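PDB 3KXR: magnesium transporter, putative from Shewanella oneidensis MR-1, which probably transports magnesium or another metal cation across the membrane, this chain being part of its MgtE-type N domain and its CBS pair, without the transmembrane part. Local coordinates for residues L8-L13 and E27-R32; E16-W21 and Q43-Y48; A97-G102 and A156-G161; L129-T134 and L150-D155. One frame throughout, in Å; residues are numbered along the deposited sequence.

Contact 1 of 4, residues L8-L13 and E27-R32; sequences LLFAQL and ESFTDR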
loop_
_atom_site.group_PDB
_atom_site.type_symbol
_atom_site.label_atom_id
_atom_site.label_comp_id
_atom_site.label_asym_id
_atom_site.label_seq_id
_atom_site.Cartn_x
_atom_site.Cartn_y
_atom_site.Cartn_z
ATOM N N LEU A 8 13.157 -9.704 -7.122
ATOM C CA LEU A 8 12.972 -9.277 -5.699
ATOM C C LEU A 8 12.683 -10.447 -4.769
ATOM O O LEU A 8 12.157 -11.471 -5.191
ATOM C CB LEU A 8 11.846 -8.214 -5.532
ATOM C CG LEU A 8 12.186 -6.700 -5.438
ATOM C CD1 LEU A 8 11.937 -5.962 -6.761
ATOM C CD2 LEU A 8 11.413 -5.988 -4.309
ATOM N N LEU A 9 12.997 -10.250 -3.488
ATOM C CA LEU A 9 12.917 -11.301 -2.455
ATOM C C LEU A 9 11.512 -11.563 -1.930
ATOM O O LEU A 9 11.029 -12.703 -1.900
ATOM C CB LEU A 9 13.796 -10.931 -1.245
ATOM C CG LEU A 9 13.785 -11.888 -0.034
ATOM C CD1 LEU A 9 14.233 -13.258 -0.466
ATOM C CD2 LEU A 9 14.637 -11.402 1.145
ATOM N N PHE A 10 10.877 -10.503 -1.461
ATOM C CA PHE A 10 9.572 -10.644 -0.855
ATOM C C PHE A 10 8.555 -10.992 -1.952
ATOM O O PHE A 10 7.572 -11.668 -1.679
ATOM C CB PHE A 10 9.219 -9.401 -0.021
ATOM C CG PHE A 10 10.286 -9.050 1.041
ATOM C CD1 PHE A 10 10.351 -9.745 2.266
ATOM C CD2 PHE A 10 11.249 -8.037 0.801
ATOM C CE1 PHE A 10 11.344 -9.427 3.256
ATOM C CE2 PHE A 10 12.259 -7.714 1.780
ATOM C CZ PHE A 10 12.299 -8.410 3.001
ATOM N N ALA A 11 8.834 -10.615 -3.205
ATOM C CA ALA A 11 8.058 -11.123 -4.379
ATOM C C ALA A 11 8.211 -12.659 -4.626
ATOM O O ALA A 11 7.463 -13.246 -5.409
ATOM C CB ALA A 11 8.421 -10.330 -5.673
ATOM N N GLN A 12 9.178 -13.288 -3.956
ATOM C CA GLN A 12 9.489 -14.695 -4.142
ATOM C C GLN A 12 8.909 -15.568 -3.027
ATOM O O GLN A 12 9.009 -16.790 -3.099
ATOM C CB GLN A 12 11.010 -14.890 -4.177
ATOM C CG GLN A 12 11.637 -14.895 -5.525
ATOM C CD GLN A 12 13.128 -15.052 -5.405
ATOM O OE1 GLN A 12 13.688 -16.140 -5.603
ATOM N NE2 GLN A 12 13.789 -13.965 -5.045
ATOM N N LEU A 13 8.337 -14.953 -1.996
ATOM C CA LEU A 13 7.767 -15.694 -0.860
ATOM C C LEU A 13 6.267 -15.505 -0.763
ATOM O O LEU A 13 5.803 -14.396 -0.712
ATOM C CB LEU A 13 8.373 -15.199 0.449
ATOM C CG LEU A 13 9.712 -15.787 0.887
ATOM C CD1 LEU A 13 10.000 -15.277 2.264
ATOM C CD2 LEU A 13 9.738 -17.324 0.901
ATOM N N GLU A 27 9.883 -11.651 13.527
ATOM C CA GLU A 27 8.639 -10.956 13.246
ATOM C C GLU A 27 8.956 -9.776 12.325
ATOM O O GLU A 27 8.174 -9.487 11.417
ATOM C CB GLU A 27 7.891 -10.549 14.538
ATOM C CG GLU A 27 6.907 -11.651 15.103
ATOM N N SER A 28 10.125 -9.159 12.514
ATOM C CA SER A 28 10.569 -8.020 11.703
ATOM C C SER A 28 10.582 -8.379 10.217
ATOM O O SER A 28 10.176 -7.587 9.352
ATOM C CB SER A 28 11.951 -7.505 12.154
ATOM O OG SER A 28 13.029 -8.394 11.855
ATOM N N PHE A 29 11.014 -9.590 9.924
ATOM C CA PHE A 29 11.101 -10.053 8.555
ATOM C C PHE A 29 9.684 -10.295 8.014
ATOM O O PHE A 29 9.363 -9.925 6.881
ATOM C CB PHE A 29 11.945 -11.334 8.515
ATOM C CG PHE A 29 12.043 -11.945 7.169
ATOM C CD1 PHE A 29 13.170 -11.777 6.394
ATOM C CD2 PHE A 29 11.004 -12.698 6.668
ATOM C CE1 PHE A 29 13.265 -12.333 5.125
ATOM C CE2 PHE A 29 11.086 -13.260 5.374
ATOM C CZ PHE A 29 12.224 -13.074 4.611
ATOM N N THR A 30 8.840 -10.909 8.827
ATOM C CA THR A 30 7.491 -11.159 8.402
ATOM C C THR A 30 6.794 -9.844 8.085
ATOM O O THR A 30 6.202 -9.702 7.012
ATOM C CB THR A 30 6.711 -11.955 9.444
ATOM O OG1 THR A 30 7.277 -13.271 9.536
ATOM C CG2 THR A 30 5.222 -12.057 9.038
ATOM N N ASP A 31 6.929 -8.869 8.977
ATOM C CA ASP A 31 6.316 -7.557 8.768
ATOM C C ASP A 31 6.797 -6.843 7.522
ATOM O O ASP A 31 5.999 -6.176 6.863
ATOM C CB ASP A 31 6.535 -6.651 9.982
ATOM C CG ASP A 31 5.850 -7.187 11.232
ATOM O OD1 ASP A 31 4.951 -8.034 11.112
ATOM O OD2 ASP A 31 6.233 -6.792 12.345
ATOM N N ARG A 32 8.081 -6.942 7.195
ATOM C CA ARG A 32 8.556 -6.264 5.992
ATOM C C ARG A 32 7.980 -6.980 4.768
ATOM O O ARG A 32 7.593 -6.342 3.793
ATOM C CB ARG A 32 10.089 -6.198 5.930
ATOM C CG ARG A 32 10.708 -5.156 6.905
ATOM C CD ARG A 32 12.245 -4.928 6.690
ATOM N NE ARG A 32 12.892 -6.205 6.345
ATOM C CZ ARG A 32 13.506 -7.034 7.205
ATOM N NH1 ARG A 32 13.587 -6.734 8.505
ATOM N NH2 ARG A 32 14.048 -8.176 6.759
#
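Phe29 reaches across to Phe10, Leu9 and Leu13. Its CB bond points neither at nor away from the other segment, but CG stands anti to the backbone N (chi1 177°), which sets it on the side of residues 8-13, and the ring continues from there. On one side of the ring CE1 meets Phe10 CE1 at 4.0 Å. Phe10 CE1 lies over one face of Phe29, offset toward the rim, and the two ring planes stand 50° apart. Leu9 CD2 comes to CE1 of Phe29 obliquely, at 4.3 Å. At the tip, CZ is shared by Phe10 CE1 and Leu13 CD1, while CE2 has Leu13 CD1 at 3.9 Å, in the ring plane. The contact belongs to the helical MgtE intracellular N domain, where the loop leading into helix 15-20 lies against helix 27-36. Phe10 CZ also approaches Arg32 NE, at 4.0 Å and at the edge of the guanidinium, whose plane is turned 74° from the Phe10 ring. The second subunit adds Val66 against Phe29 and His62 against Arg32. Gln12 NE2 donates to Leu8 O at 3.0 Å from above the carbonyl plane, tying the end of the 3-10 segment 10-12 back to Leu8.

Contact 2 of 4, residues E16-W21 and Q43-Y48; sequences EDLIEW and QRFELY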
loop_
_atom_site.group_PDB
_atom_site.type_symbol
_atom_site.label_atom_id
_atom_site.label_comp_id
_atom_site.label_asym_id
_atom_site.label_seq_id
_atom_site.Cartn_x
_atom_site.Cartn_y
_atom_site.Cartn_z
ATOM N N GLU A 16 1.749 -17.950 2.448
ATOM C CA GLU A 16 1.717 -19.321 3.007
ATOM C C GLU A 16 3.091 -19.766 3.488
ATOM O O GLU A 16 3.219 -20.451 4.496
ATOM C CB GLU A 16 1.219 -20.355 1.973
ATOM C CG GLU A 16 -0.248 -20.187 1.477
ATOM C CD GLU A 16 -0.417 -19.246 0.253
ATOM O OE1 GLU A 16 0.521 -18.520 -0.129
ATOM O OE2 GLU A 16 -1.523 -19.228 -0.324
ATOM N N ASP A 17 4.118 -19.395 2.731
ATOM C CA ASP A 17 5.474 -19.664 3.133
ATOM C C ASP A 17 5.713 -19.009 4.483
ATOM O O ASP A 17 6.269 -19.615 5.381
ATOM C CB ASP A 17 6.449 -19.087 2.109
ATOM C CG ASP A 17 6.290 -19.704 0.698
ATOM O OD1 ASP A 17 5.729 -20.831 0.554
ATOM O OD2 ASP A 17 6.760 -19.045 -0.269
ATOM N N LEU A 18 5.280 -17.766 4.625
ATOM C CA LEU A 18 5.516 -17.038 5.860
ATOM C C LEU A 18 4.888 -17.764 7.032
ATOM O O LEU A 18 5.537 -17.953 8.046
ATOM C CB LEU A 18 5.006 -15.599 5.773
ATOM C CG LEU A 18 5.740 -14.659 4.805
ATOM C CD1 LEU A 18 5.039 -13.292 4.738
ATOM C CD2 LEU A 18 7.231 -14.476 5.193
ATOM N N ILE A 19 3.654 -18.225 6.853
ATOM C CA ILE A 19 2.906 -18.936 7.893
ATOM C C ILE A 19 3.597 -20.231 8.277
ATOM O O ILE A 19 3.818 -20.531 9.472
ATOM C CB ILE A 19 1.452 -19.244 7.455
ATOM C CG1 ILE A 19 0.629 -17.954 7.391
ATOM C CG2 ILE A 19 0.785 -20.234 8.417
ATOM C CD1 ILE A 19 0.213 -17.409 8.756
ATOM N N GLU A 20 3.976 -20.975 7.252
ATOM C CA GLU A 20 4.628 -22.241 7.469
ATOM C C GLU A 20 5.951 -22.038 8.214
ATOM O O GLU A 20 6.354 -22.880 9.014
ATOM C CB GLU A 20 4.866 -22.895 6.130
ATOM C CG GLU A 20 5.571 -24.233 6.206
ATOM C CD GLU A 20 6.257 -24.561 4.911
ATOM O OE1 GLU A 20 6.011 -23.834 3.920
ATOM O OE2 GLU A 20 7.048 -25.539 4.887
ATOM N N TRP A 21 6.604 -20.909 7.976
ATOM C CA TRP A 21 7.877 -20.604 8.621
ATOM C C TRP A 21 7.806 -19.618 9.779
ATOM O O TRP A 21 8.803 -18.952 10.114
ATOM C CB TRP A 21 8.840 -20.113 7.561
ATOM C CG TRP A 21 9.667 -21.199 7.072
ATOM C CD1 TRP A 21 9.454 -22.538 7.238
ATOM C CD2 TRP A 21 10.863 -21.071 6.338
ATOM N NE1 TRP A 21 10.455 -23.245 6.664
ATOM C CE2 TRP A 21 11.345 -22.368 6.102
ATOM C CE3 TRP A 21 11.594 -19.981 5.868
ATOM C CZ2 TRP A 21 12.525 -22.611 5.403
ATOM C CZ3 TRP A 21 12.779 -20.219 5.169
ATOM C CH2 TRP A 21 13.230 -21.520 4.940
ATOM N N GLN A 43 -4.378 -10.429 3.161
ATOM C CA GLN A 43 -5.656 -10.988 3.616
ATOM C C GLN A 43 -5.524 -12.511 3.771
ATOM O O GLN A 43 -5.995 -13.089 4.746
ATOM C CB GLN A 43 -6.804 -10.621 2.662
ATOM C CG GLN A 43 -7.286 -9.137 2.723
ATOM C CD GLN A 43 -8.299 -8.701 1.574
ATOM O OE1 GLN A 43 -8.756 -9.513 0.743
ATOM N NE2 GLN A 43 -8.650 -7.407 1.569
ATOM N N ARG A 44 -4.844 -13.135 2.814
ATOM C CA ARG A 44 -4.600 -14.569 2.815
ATOM C C ARG A 44 -3.774 -14.950 4.025
ATOM O O ARG A 44 -4.048 -15.947 4.695
ATOM C CB ARG A 44 -3.926 -15.001 1.496
ATOM C CG ARG A 44 -3.995 -16.531 1.189
ATOM C CD ARG A 44 -4.055 -16.923 -0.360
ATOM N NE ARG A 44 -3.660 -15.842 -1.285
ATOM C CZ ARG A 44 -2.470 -15.682 -1.899
ATOM N NH1 ARG A 44 -1.461 -16.560 -1.754
ATOM N NH2 ARG A 44 -2.281 -14.606 -2.686
ATOM N N PHE A 45 -2.797 -14.127 4.350
ATOM C CA PHE A 45 -1.998 -14.384 5.525
ATOM C C PHE A 45 -2.829 -14.338 6.836
ATOM O O PHE A 45 -2.683 -15.206 7.712
ATOM C CB PHE A 45 -0.825 -13.405 5.583
ATOM C CG PHE A 45 0.016 -13.543 6.825
ATOM C CD1 PHE A 45 1.184 -14.317 6.812
ATOM C CD2 PHE A 45 -0.361 -12.908 8.004
ATOM C CE1 PHE A 45 1.949 -14.446 7.948
ATOM C CE2 PHE A 45 0.404 -13.030 9.153
ATOM C CZ PHE A 45 1.567 -13.802 9.136
ATOM N N GLU A 46 -3.679 -13.336 6.978
ATOM C CA GLU A 46 -4.500 -13.212 8.182
ATOM C C GLU A 46 -5.425 -14.404 8.351
ATOM O O GLU A 46 -5.629 -14.854 9.478
ATOM C CB GLU A 46 -5.326 -11.900 8.192
ATOM C CG GLU A 46 -4.467 -10.587 8.260
ATOM C CD GLU A 46 -3.462 -10.557 9.460
ATOM O OE1 GLU A 46 -3.852 -10.952 10.586
ATOM O OE2 GLU A 46 -2.276 -10.152 9.290
ATOM N N LEU A 47 -5.953 -14.931 7.242
ATOM C CA LEU A 47 -6.831 -16.102 7.309
ATOM C C LEU A 47 -6.071 -17.370 7.699
ATOM O O LEU A 47 -6.540 -18.147 8.544
ATOM C CB LEU A 47 -7.545 -16.333 5.997
ATOM C CG LEU A 47 -8.637 -15.310 5.659
ATOM C CD1 LEU A 47 -8.967 -15.420 4.191
ATOM C CD2 LEU A 47 -9.892 -15.453 6.517
ATOM N N TYR A 48 -4.921 -17.584 7.071
ATOM C CA TYR A 48 -4.065 -18.708 7.421
ATOM C C TYR A 48 -3.585 -18.587 8.873
ATOM O O TYR A 48 -3.439 -19.563 9.580
ATOM C CB TYR A 48 -2.859 -18.772 6.506
ATOM C CG TYR A 48 -3.061 -19.577 5.254
ATOM C CD1 TYR A 48 -2.270 -20.685 4.973
ATOM C CD2 TYR A 48 -4.033 -19.243 4.354
ATOM C CE1 TYR A 48 -2.466 -21.439 3.818
ATOM C CE2 TYR A 48 -4.229 -19.993 3.188
ATOM C CZ TYR A 48 -3.448 -21.079 2.937
ATOM O OH TYR A 48 -3.646 -21.785 1.791
#
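Two helices of the MgtE intracellular N domain, 15-20 and 39-50, pack here through Glu16, Leu18 and Ile19 against Arg44, Phe45 and Tyr48. The short segments run in nearly the same direction, their axes 9.5 Å apart and crossing at -31°. Ile19 is the apolar centre. Its CD1 rests over one face of the Phe45 ring, 3.9 Å from the centroid, in a CH-pi contact displaced toward CE1, and its CG1 lies 3.7 Å from Tyr48 CB. Leu18 CB meets the same ring at its edge, 3.9 Å from CE1 of Phe45. Beside this apolar patch lies a charged pair. The Glu16 chain bends at chi2 (88°), bringing CD round toward Arg44, and Arg44 NH1 donates to Glu16 OE2 at 3.0 Å in a fairly straight bond (166°). This salt bridge uses the syn side of the carboxylate and lies in the guanidinium plane. Glu16 CG packs obliquely on the Tyr48 ring, 3.5 Å from CE1. An alanine in place of Glu16 would probably leave Arg44 without its carboxylate mate and uncover the CE1 side of the Tyr48 ring. Leu18 and Phe45 also face helix 27-36, through Phe29 and Ala33 and through Thr30 and Leu34 respectively, so helices 15-20, 27-36 and 39-50 pack against one another here.

Contact 3 of 4, residues A97-G102 and A156-G161; sequences ADKYLG and AGELIG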
loop_
_atom_site.group_PDB
_atom_site.type_symbol
_atom_site.label_atom_id
_atom_site.label_comp_id
_atom_site.label_asym_id
_atom_site.label_seq_id
_atom_site.Cartn_x
_atom_site.Cartn_y
_atom_site.Cartn_z
ATOM N N ALA A 97 -24.036 -4.540 12.278
ATOM C CA ALA A 97 -22.874 -5.120 12.969
ATOM C C ALA A 97 -22.231 -6.218 12.111
ATOM O O ALA A 97 -21.414 -6.984 12.599
ATOM C CB ALA A 97 -23.283 -5.676 14.333
ATOM N N ASP A 98 -22.603 -6.299 10.835
ATOM C CA ASP A 98 -21.996 -7.255 9.881
ATOM C C ASP A 98 -22.421 -8.698 10.116
ATOM O O ASP A 98 -21.779 -9.607 9.609
ATOM C CB ASP A 98 -20.445 -7.188 9.910
ATOM C CG ASP A 98 -19.840 -6.542 8.672
ATOM O OD1 ASP A 98 -19.989 -7.068 7.535
ATOM O OD2 ASP A 98 -19.153 -5.497 8.840
ATOM N N LYS A 99 -23.485 -8.913 10.881
ATOM C CA LYS A 99 -24.010 -10.258 11.077
ATOM C C LYS A 99 -24.709 -10.696 9.819
ATOM O O LYS A 99 -25.543 -9.971 9.300
ATOM C CB LYS A 99 -25.017 -10.303 12.228
ATOM C CG LYS A 99 -24.462 -9.733 13.528
ATOM C CD LYS A 99 -23.352 -10.623 14.156
ATOM C CE LYS A 99 -22.590 -9.888 15.296
ATOM N NZ LYS A 99 -21.158 -9.542 14.919
ATOM N N TYR A 100 -24.377 -11.883 9.347
ATOM C CA TYR A 100 -25.052 -12.452 8.215
ATOM C C TYR A 100 -26.507 -12.649 8.574
ATOM O O TYR A 100 -26.783 -13.280 9.563
ATOM C CB TYR A 100 -24.439 -13.793 7.864
ATOM C CG TYR A 100 -25.201 -14.611 6.851
ATOM C CD1 TYR A 100 -25.154 -14.310 5.503
ATOM C CD2 TYR A 100 -25.922 -15.716 7.232
ATOM C CE1 TYR A 100 -25.816 -15.057 4.569
ATOM C CE2 TYR A 100 -26.621 -16.471 6.295
ATOM C CZ TYR A 100 -26.538 -16.136 4.964
ATOM O OH TYR A 100 -27.225 -16.877 4.032
ATOM N N LEU A 101 -27.416 -12.104 7.762
ATOM C CA LEU A 101 -28.857 -12.337 7.883
ATOM C C LEU A 101 -29.416 -13.375 6.875
ATOM O O LEU A 101 -30.360 -14.060 7.171
ATOM C CB LEU A 101 -29.582 -11.008 7.639
ATOM C CG LEU A 101 -29.244 -9.801 8.516
ATOM C CD1 LEU A 101 -30.120 -8.652 8.134
ATOM C CD2 LEU A 101 -29.435 -10.152 10.023
ATOM N N GLY A 102 -28.883 -13.428 5.657
ATOM C CA GLY A 102 -29.432 -14.293 4.609
ATOM C C GLY A 102 -28.882 -14.001 3.222
ATOM O O GLY A 102 -28.012 -13.166 3.048
ATOM N N ALA A 156 -18.632 -15.350 15.727
ATOM C CA ALA A 156 -19.476 -14.218 16.173
ATOM C C ALA A 156 -20.727 -13.986 15.288
ATOM O O ALA A 156 -21.524 -13.104 15.582
ATOM C CB ALA A 156 -18.642 -12.933 16.220
ATOM N N GLY A 157 -20.874 -14.752 14.202
ATOM C CA GLY A 157 -21.986 -14.593 13.257
ATOM C C GLY A 157 -21.722 -13.647 12.097
ATOM O O GLY A 157 -22.601 -13.426 11.279
ATOM N N GLU A 158 -20.515 -13.090 12.033
ATOM C CA GLU A 158 -20.167 -12.112 11.018
ATOM C C GLU A 158 -19.796 -12.773 9.719
ATOM O O GLU A 158 -19.026 -13.734 9.675
ATOM C CB GLU A 158 -18.996 -11.226 11.436
ATOM C CG GLU A 158 -19.255 -10.403 12.693
ATOM C CD GLU A 158 -18.142 -9.384 12.994
ATOM O OE1 GLU A 158 -17.196 -9.208 12.166
ATOM O OE2 GLU A 158 -18.247 -8.744 14.062
ATOM N N LEU A 159 -20.335 -12.224 8.649
ATOM C CA LEU A 159 -20.030 -12.691 7.312
ATOM C C LEU A 159 -18.604 -12.313 7.010
ATOM O O LEU A 159 -18.312 -11.153 6.889
ATOM C CB LEU A 159 -20.963 -11.995 6.309
ATOM C CG LEU A 159 -20.761 -12.358 4.859
ATOM C CD1 LEU A 159 -20.888 -13.882 4.740
ATOM C CD2 LEU A 159 -21.778 -11.594 4.007
ATOM N N ILE A 160 -17.705 -13.278 6.901
ATOM C CA ILE A 160 -16.322 -12.938 6.583
ATOM C C ILE A 160 -15.936 -13.149 5.118
ATOM O O ILE A 160 -14.886 -12.664 4.682
ATOM C CB ILE A 160 -15.344 -13.667 7.483
ATOM C CG1 ILE A 160 -15.358 -15.158 7.176
ATOM C CG2 ILE A 160 -15.675 -13.371 8.964
ATOM C CD1 ILE A 160 -14.524 -15.971 8.174
ATOM N N GLY A 161 -16.761 -13.846 4.347
ATOM C CA GLY A 161 -16.433 -14.109 2.936
ATOM C C GLY A 161 -17.230 -15.261 2.354
ATOM O O GLY A 161 -18.250 -15.654 2.902
HETATM O O HOH W 1 -25.010 -14.502 11.234
#
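The Tyr100 ring, met obliquely by Leu159 CD1, carries the backbone N of Gly102 over the centre of one face, 3.5 Å above its plane. The Tyr100 hydroxyl is hydrogen-bonded to Thr103 OG1. A second flat group is the Glu158 carboxylate, whose OE2 forms a salt bridge with Lys99 NZ at 3.1 Å. Lys99 is bent at chi2 (-69°), which places CD 3.4 Å from Ala156 O, beside Gly157, and its NZ also makes a weak hydrogen bond to Ala97 O. An alanine at Glu158 would probably leave the Lys99 ammonium without its carboxylate partner, with the weak bond to Ala97 O remaining. Between the backbones there is a single bridge at Lys99 and Glu158: Leu159 N donates to Asp98 O at 3.1 Å, and Tyr100 N to Gly157 O at 3.0 Å. Gly157 O also accepts from a water, 2.6 Å away, that donates to Tyr100 O as well. Asp98 OD1 is hydrogen-bonded to Ser28 OG of the third subunit. The two turns match each other: Asp95 OD1 accepts from Lys99 N as Asp154 OD1 does from Glu158 N, and classic beta bulges follow at Leu101-Gly102 and Ile160-Gly161. Such reciprocal pairing is what the pseudo-twofold symmetry of a tandem CBS pair, or Bateman module, would give.

Contact 4 of 4, residues L129-T134 and L150-D155; sequences LTANTT and LPVIDD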
loop_
_atom_site.group_PDB
_atom_site.type_symbol
_atom_site.label_atom_id
_atom_site.label_comp_id
_atom_site.label_asym_id
_atom_site.label_seq_id
_atom_site.Cartn_x
_atom_site.Cartn_y
_atom_site.Cartn_z
ATOM N N LEU A 129 -21.702 -21.516 5.811
ATOM C CA LEU A 129 -20.747 -22.359 6.509
ATOM C C LEU A 129 -20.140 -21.602 7.678
ATOM O O LEU A 129 -19.841 -20.411 7.571
ATOM C CB LEU A 129 -19.632 -22.764 5.563
ATOM C CG LEU A 129 -20.145 -23.544 4.365
ATOM C CD1 LEU A 129 -19.087 -23.663 3.314
ATOM C CD2 LEU A 129 -20.706 -24.906 4.831
ATOM N N THR A 130 -19.952 -22.290 8.793
ATOM C CA THR A 130 -19.090 -21.792 9.846
ATOM C C THR A 130 -17.640 -21.953 9.375
ATOM O O THR A 130 -17.315 -22.915 8.671
ATOM C CB THR A 130 -19.324 -22.559 11.162
ATOM O OG1 THR A 130 -19.102 -23.962 10.939
ATOM C CG2 THR A 130 -20.758 -22.324 11.637
ATOM N N ALA A 131 -16.782 -21.013 9.783
ATOM C CA ALA A 131 -15.383 -20.941 9.336
ATOM C C ALA A 131 -14.588 -22.166 9.785
ATOM O O ALA A 131 -13.579 -22.529 9.187
ATOM C CB ALA A 131 -14.735 -19.681 9.863
ATOM N N ASN A 132 -15.072 -22.802 10.841
ATOM C CA ASN A 132 -14.434 -24.005 11.376
ATOM C C ASN A 132 -14.905 -25.288 10.701
ATOM O O ASN A 132 -14.410 -26.334 11.027
ATOM C CB ASN A 132 -14.645 -24.099 12.890
ATOM C CG ASN A 132 -16.081 -24.339 13.256
ATOM O OD1 ASN A 132 -16.972 -24.222 12.434
ATOM N ND2 ASN A 132 -16.312 -24.682 14.486
ATOM N N THR A 133 -15.850 -25.227 9.761
ATOM C CA THR A 133 -16.248 -26.445 9.022
ATOM C C THR A 133 -15.024 -27.068 8.335
ATOM O O THR A 133 -14.129 -26.332 7.866
ATOM C CB THR A 133 -17.303 -26.109 7.977
ATOM O OG1 THR A 133 -18.411 -25.498 8.640
ATOM C CG2 THR A 133 -17.753 -27.340 7.214
ATOM N N THR A 134 -14.963 -28.406 8.304
ATOM C CA THR A 134 -13.825 -29.095 7.682
ATOM C C THR A 134 -13.878 -28.885 6.189
ATOM O O THR A 134 -14.951 -28.628 5.628
ATOM C CB THR A 134 -13.784 -30.622 7.940
ATOM O OG1 THR A 134 -14.928 -31.230 7.349
ATOM C CG2 THR A 134 -13.736 -30.964 9.421
ATOM N N LEU A 150 -21.117 -20.446 -1.297
ATOM C CA LEU A 150 -21.771 -20.300 -0.007
ATOM C C LEU A 150 -21.059 -19.248 0.834
ATOM O O LEU A 150 -19.834 -19.143 0.789
ATOM C CB LEU A 150 -21.763 -21.620 0.754
ATOM C CG LEU A 150 -22.744 -22.728 0.343
ATOM C CD1 LEU A 150 -22.500 -23.999 1.189
ATOM C CD2 LEU A 150 -24.191 -22.234 0.478
ATOM N N PRO A 151 -21.819 -18.491 1.623
ATOM C CA PRO A 151 -21.220 -17.572 2.570
ATOM C C PRO A 151 -20.585 -18.303 3.740
ATOM O O PRO A 151 -21.081 -19.368 4.177
ATOM C CB PRO A 151 -22.418 -16.751 3.060
ATOM C CG PRO A 151 -23.538 -17.661 2.935
ATOM C CD PRO A 151 -23.273 -18.566 1.797
ATOM N N VAL A 152 -19.511 -17.712 4.250
ATOM C CA VAL A 152 -18.841 -18.196 5.422
ATOM C C VAL A 152 -18.962 -17.168 6.553
ATOM O O VAL A 152 -18.736 -15.979 6.364
ATOM C CB VAL A 152 -17.371 -18.479 5.108
ATOM C CG1 VAL A 152 -16.661 -18.951 6.361
ATOM C CG2 VAL A 152 -17.263 -19.525 3.992
ATOM N N ILE A 153 -19.351 -17.636 7.724
ATOM C CA ILE A 153 -19.442 -16.775 8.896
ATOM C C ILE A 153 -18.442 -17.217 9.974
ATOM O O ILE A 153 -18.047 -18.386 10.045
ATOM C CB ILE A 153 -20.873 -16.749 9.488
ATOM C CG1 ILE A 153 -21.327 -18.155 9.896
ATOM C CG2 ILE A 153 -21.862 -16.111 8.506
ATOM C CD1 ILE A 153 -22.549 -18.142 10.761
ATOM N N ASP A 154 -18.027 -16.265 10.798
ATOM C CA ASP A 154 -17.106 -16.543 11.877
ATOM C C ASP A 154 -17.922 -16.990 13.074
ATOM O O ASP A 154 -19.115 -17.130 12.958
ATOM C CB ASP A 154 -16.200 -15.328 12.156
ATOM C CG ASP A 154 -16.916 -14.185 12.839
ATOM O OD1 ASP A 154 -18.074 -14.378 13.281
ATOM O OD2 ASP A 154 -16.305 -13.092 12.954
ATOM N N ASP A 155 -17.299 -17.240 14.217
ATOM C CA ASP A 155 -18.070 -17.723 15.382
ATOM C C ASP A 155 -18.897 -16.622 16.046
ATOM O O ASP A 155 -19.755 -16.934 16.855
ATOM C CB ASP A 155 -17.169 -18.411 16.430
ATOM C CG ASP A 155 -15.972 -17.554 16.830
ATOM O OD1 ASP A 155 -15.838 -16.422 16.298
ATOM O OD2 ASP A 155 -15.147 -18.010 17.666
#
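Leu129 and Leu150 meet nearly at a right angle, the CD1 methyl of Leu150 pushing against the fork of Leu129 at 4.0 Å from CG and about as far from CD1. Their strands, 129-130 and 149-153, are the parallel neighbours of a beta-alpha-beta unit in the second CBS domain, connected by helix 135-143, and that helix covers both leucines with Ala141. Leu129 and Val152 share one face of the sheet. Here the CG2 branch of Val152 touches Leu129 CB, while the CG1 branch, anti to the backbone N (chi1 178°), settles in the notch formed by Leu129 O and Ala131, 3.8 Å from Ala131 CA. The small CB of Ala131 leaves room for that methyl and meets it at 4.1 Å. On the opposite face stand Thr130 and Ile153. CG1 of Ile153 lies between its own backbone N and carbonyl carbon, which brings it to 3.6 Å from Leu129 O; Tyr100 covers this isoleucine and Pro151 from strand 100-105. The backbone zip is regular at first: Leu129 N donates to Pro151 O, and Ile153 N to Leu129 O, each at 2.8 Å. Where the strand ends, the bond from Ala131 N to Ile153 O is weak, bent to 130°. A type I turn from Thr130 to Thr133 then lifts the chain away toward the helix, whose N-cap is Thr134. In that turn Thr130 O is gripped twice from the same face of its plane, by Thr133 N at 2.9 Å and by Thr133 OG1 at 2.8 Å.

How the contacts relate
Contacts 1 and 4 are buried, contacts 2 and 3 lie at the surface. Contacts 1 and 2 lie in the MgtE N domain, loop to helix and helix to helix, and touch each other: Leu18 of contact 2 packs on Leu13 of contact 1, and helix 27-36 lies next to both helices of contact 2. Contact 1 is largely apolar, whereas contact 2 adds a salt bridge. Contacts 3 and 4 are built on backbone bonds, with a salt bridge added in contact 3 and apolar side chains in contact 4. Contact 4 lies within one CBS domain and contact 3 joins the two domains; contacts 3 and 4 meet where Val152 pairs with Ile160 and Gly161. Contacts 1 and 3 are about 32 Å apart between centres.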